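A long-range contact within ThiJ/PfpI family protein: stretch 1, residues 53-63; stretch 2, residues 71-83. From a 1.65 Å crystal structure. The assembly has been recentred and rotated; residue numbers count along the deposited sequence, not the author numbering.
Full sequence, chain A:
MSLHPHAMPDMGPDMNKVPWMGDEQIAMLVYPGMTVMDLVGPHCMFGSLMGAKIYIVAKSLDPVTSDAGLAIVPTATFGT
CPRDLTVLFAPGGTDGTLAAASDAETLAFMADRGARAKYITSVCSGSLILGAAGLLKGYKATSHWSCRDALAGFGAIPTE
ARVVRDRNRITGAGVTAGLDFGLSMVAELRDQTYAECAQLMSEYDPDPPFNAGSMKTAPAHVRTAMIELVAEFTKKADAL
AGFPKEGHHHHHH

Stretch 1 (53-63) KIYIVAKSLDP
Stretch 2 71-83: AIVPTATFGTCPR

Stretch 1 runs as an extended strand from Lys53 to about Ala58, then turns through Lys59 to Pro63. Stretch 2 begins extended at Ala71 and returns beside the first as a short, weakly bonded strand near Ala76 and Thr77. The pairing of Val57 with Ala76 is parallel, CA to CA 4.7 Å, and their side chains share one face of the sheet.

Ile56 is satisfied at both backbone polar atoms. Its N donates to Thr75 OG1 at 3.0 Å, nearly straight at 164°. Thr75 is p (58°). Its hydroxyl takes the place of a backbone acceptor for Ile56 N. Ile56 O accepts twice, from Thr75 N at 2.8 Å and from Ala76 N at 3.1 Å; the second bond is more bent, 137°. One water extends this network. It donates to Ile54 O at 2.8 Å and lies 2.9 Å from Thr75 OG1.

Further along, Ala58 N donates to Ala76 O at 3.0 Å. Val57 CA also approaches Ala76 O, at 3.3 Å. Across the contact, Ala58 O accepts a weak bond from Phe78 N, 3.4 Å and 120°, while Thr77 CA lies 3.1 Å from the same Ala58 O.

After Thr77 the chain turns with helical phi/psi from Phe78 to Thr80. Thr77 N donates to Thr80 OG1 at 2.9 Å, and Thr80 N returns a bond to Thr77 OG1 at 3.2 Å. Both threonines are p. Thr77 O accepts from Cys81 N at 3.0 Å.

Apolar contacts pack beside these bonds. Tyr55 (m, chi2 -85°) offers a ring face to Pro82, whose CD sits 3.8 Å from the Tyr55 ring centroid. Phe78 (m, chi2 -31°) covers Lys59 CA, 3.8 Å from the Phe78 ring centroid. Val57 (t) sets CG1 3.7 Å from Phe78 CD1, at the ring edge. Ala58 CB meets Pro74 CG at 3.6 Å.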

# COMPACT_ATOMS: atom_id res chain seq x y z
N LYS A 53 18.52 -3.11 -4.56
CA LYS A 53 18.47 -3.89 -3.32
C LYS A 53 17.75 -3.05 -2.28
O LYS A 53 18.17 -1.93 -1.97
CB LYS A 53 19.88 -4.22 -2.85
CG LYS A 53 20.64 -5.12 -3.81
CD LYS A 53 22.02 -5.46 -3.29
CE LYS A 53 22.75 -6.38 -4.26
NZ LYS A 53 24.06 -6.82 -3.70
N ILE A 54 16.66 -3.58 -1.74
CA ILE A 54 15.89 -2.87 -0.73
C ILE A 54 16.12 -3.48 0.65
O ILE A 54 16.05 -4.70 0.81
CB ILE A 54 14.37 -2.93 -1.03
CG1 ILE A 54 14.08 -2.25 -2.37
CG2 ILE A 54 13.59 -2.23 0.09
CD1 ILE A 54 12.64 -2.41 -2.83
N TYR A 55 16.41 -2.64 1.63
CA TYR A 55 16.64 -3.09 2.99
C TYR A 55 15.53 -2.57 3.90
O TYR A 55 15.27 -1.37 3.93
CB TYR A 55 17.99 -2.57 3.50
CG TYR A 55 19.16 -2.94 2.60
CD1 TYR A 55 19.80 -4.17 2.73
CD2 TYR A 55 19.60 -2.07 1.61
CE1 TYR A 55 20.85 -4.52 1.88
CE2 TYR A 55 20.65 -2.41 0.76
CZ TYR A 55 21.27 -3.64 0.90
OH TYR A 55 22.30 -3.99 0.06
N ILE A 56 14.87 -3.48 4.62
CA ILE A 56 13.81 -3.11 5.55
C ILE A 56 14.54 -3.04 6.89
O ILE A 56 14.79 -4.06 7.52
CB ILE A 56 12.70 -4.18 5.58
CG1 ILE A 56 12.20 -4.43 4.15
CG2 ILE A 56 11.55 -3.73 6.46
CD1 ILE A 56 11.67 -3.18 3.44
N VAL A 57 14.90 -1.82 7.29
CA VAL A 57 15.69 -1.59 8.49
C VAL A 57 14.93 -1.24 9.77
O VAL A 57 14.04 -0.39 9.76
CB VAL A 57 16.71 -0.46 8.24
CG1 VAL A 57 17.70 -0.38 9.38
CG2 VAL A 57 17.41 -0.69 6.92
N ALA A 58 15.33 -1.88 10.86
CA ALA A 58 14.72 -1.64 12.17
C ALA A 58 15.76 -1.76 13.27
O ALA A 58 16.89 -2.19 13.02
CB ALA A 58 13.59 -2.64 12.41
N LYS A 59 15.39 -1.37 14.48
CA LYS A 59 16.29 -1.43 15.63
C LYS A 59 16.78 -2.87 15.83
O LYS A 59 17.91 -3.10 16.27
CB LYS A 59 15.57 -0.92 16.88
CG LYS A 59 16.49 -0.54 18.04
CD LYS A 59 15.72 0.24 19.10
CE LYS A 59 16.64 0.71 20.22
NZ LYS A 59 15.92 1.55 21.22
N SER A 60 15.92 -3.83 15.52
CA SER A 60 16.27 -5.24 15.64
C SER A 60 15.53 -6.00 14.54
O SER A 60 14.74 -5.40 13.81
CB SER A 60 15.87 -5.79 17.01
OG SER A 60 16.56 -5.10 18.05
N LEU A 61 15.77 -7.30 14.43
CA LEU A 61 15.11 -8.08 13.39
C LEU A 61 13.75 -8.63 13.81
O LEU A 61 13.09 -9.30 13.02
CB LEU A 61 16.02 -9.22 12.92
CG LEU A 61 17.30 -8.79 12.18
CD1 LEU A 61 18.07 -10.03 11.75
CD2 LEU A 61 16.95 -7.94 10.96
N ASP A 62 13.33 -8.35 15.04
CA ASP A 62 12.03 -8.83 15.48
C ASP A 62 10.96 -8.17 14.62
O ASP A 62 11.10 -7.01 14.22
CB ASP A 62 11.78 -8.48 16.96
CG ASP A 62 12.83 -9.08 17.88
OD1 ASP A 62 13.05 -10.30 17.82
OD2 ASP A 62 13.42 -8.32 18.68
N PRO A 63 9.87 -8.89 14.32
CA PRO A 63 8.79 -8.34 13.51
C PRO A 63 8.20 -7.10 14.18
O PRO A 63 8.11 -7.04 15.40
CB PRO A 63 7.79 -9.48 13.45
CG PRO A 63 8.66 -10.70 13.51
CD PRO A 63 9.65 -10.33 14.58
N ALA A 71 2.01 -7.15 10.79
CA ALA A 71 3.41 -7.31 11.17
C ALA A 71 4.34 -7.54 9.98
O ALA A 71 4.07 -8.39 9.13
CB ALA A 71 3.55 -8.45 12.18
N ILE A 72 5.43 -6.79 9.95
CA ILE A 72 6.44 -6.87 8.90
C ILE A 72 7.77 -7.34 9.49
O ILE A 72 8.13 -6.94 10.60
CB ILE A 72 6.64 -5.48 8.24
CG1 ILE A 72 5.47 -5.17 7.30
CG2 ILE A 72 7.96 -5.45 7.47
CD1 ILE A 72 4.15 -4.98 8.00
N VAL A 73 8.50 -8.18 8.77
CA VAL A 73 9.78 -8.68 9.25
C VAL A 73 10.94 -7.88 8.68
O VAL A 73 11.12 -7.82 7.46
CB VAL A 73 10.00 -10.17 8.88
CG1 VAL A 73 11.26 -10.68 9.56
CG2 VAL A 73 8.79 -11.00 9.28
N PRO A 74 11.74 -7.23 9.54
CA PRO A 74 12.88 -6.44 9.06
C PRO A 74 13.92 -7.36 8.43
O PRO A 74 13.96 -8.55 8.74
CB PRO A 74 13.42 -5.79 10.34
CG PRO A 74 12.23 -5.76 11.25
CD PRO A 74 11.56 -7.08 11.00
N THR A 75 14.75 -6.82 7.55
CA THR A 75 15.80 -7.62 6.91
C THR A 75 17.18 -7.07 7.25
O THR A 75 18.20 -7.62 6.83
CB THR A 75 15.64 -7.65 5.38
OG1 THR A 75 15.66 -6.32 4.85
CG2 THR A 75 14.34 -8.35 4.99
N ALA A 76 17.20 -5.98 8.02
CA ALA A 76 18.45 -5.36 8.43
C ALA A 76 18.24 -4.56 9.70
O ALA A 76 17.12 -4.15 10.01
CB ALA A 76 18.97 -4.45 7.31
N THR A 77 19.32 -4.35 10.44
CA THR A 77 19.28 -3.57 11.67
C THR A 77 20.13 -2.33 11.40
O THR A 77 20.77 -2.24 10.35
CB THR A 77 19.89 -4.33 12.85
OG1 THR A 77 21.28 -4.59 12.59
CG2 THR A 77 19.17 -5.65 13.06
N PHE A 78 20.15 -1.39 12.34
CA PHE A 78 20.94 -0.19 12.16
C PHE A 78 22.41 -0.55 11.98
O PHE A 78 23.19 0.23 11.43
CB PHE A 78 20.79 0.74 13.37
CG PHE A 78 19.37 1.14 13.66
CD1 PHE A 78 18.45 1.26 12.63
CD2 PHE A 78 18.97 1.41 14.96
CE1 PHE A 78 17.14 1.65 12.90
CE2 PHE A 78 17.66 1.80 15.24
CZ PHE A 78 16.74 1.92 14.20
N GLY A 79 22.78 -1.74 12.44
CA GLY A 79 24.15 -2.20 12.32
C GLY A 79 24.48 -2.90 11.01
O GLY A 79 25.60 -2.77 10.51
N THR A 80 23.53 -3.64 10.45
CA THR A 80 23.78 -4.35 9.20
C THR A 80 23.36 -3.59 7.94
O THR A 80 23.62 -4.03 6.83
CB THR A 80 23.11 -5.74 9.20
OG1 THR A 80 21.69 -5.60 9.33
CG2 THR A 80 23.65 -6.59 10.35
N CYS A 81 22.71 -2.45 8.12
CA CYS A 81 22.29 -1.65 6.97
C CYS A 81 23.54 -1.03 6.34
O CYS A 81 24.41 -0.52 7.05
CB CYS A 81 21.34 -0.54 7.41
SG CYS A 81 20.80 0.56 6.07
N PRO A 82 23.66 -1.08 5.00
CA PRO A 82 24.83 -0.49 4.34
C PRO A 82 25.10 0.95 4.78
O PRO A 82 24.17 1.68 5.12
CB PRO A 82 24.46 -0.58 2.86
CG PRO A 82 23.69 -1.87 2.80
CD PRO A 82 22.81 -1.79 4.04
N ARG A 83 26.37 1.35 4.76
CA ARG A 83 26.77 2.69 5.17
C ARG A 83 26.40 3.77 4.14
O ARG A 83 25.95 4.85 4.51
CB ARG A 83 28.28 2.73 5.41
CG ARG A 83 28.74 1.96 6.64
CD ARG A 83 28.87 2.87 7.84
NE ARG A 83 29.85 3.93 7.59
CZ ARG A 83 30.06 4.96 8.40
NH1 ARG A 83 29.37 5.08 9.53
NH2 ARG A 83 30.97 5.88 8.09
O HOH W 1 14.87 -6.93 2.10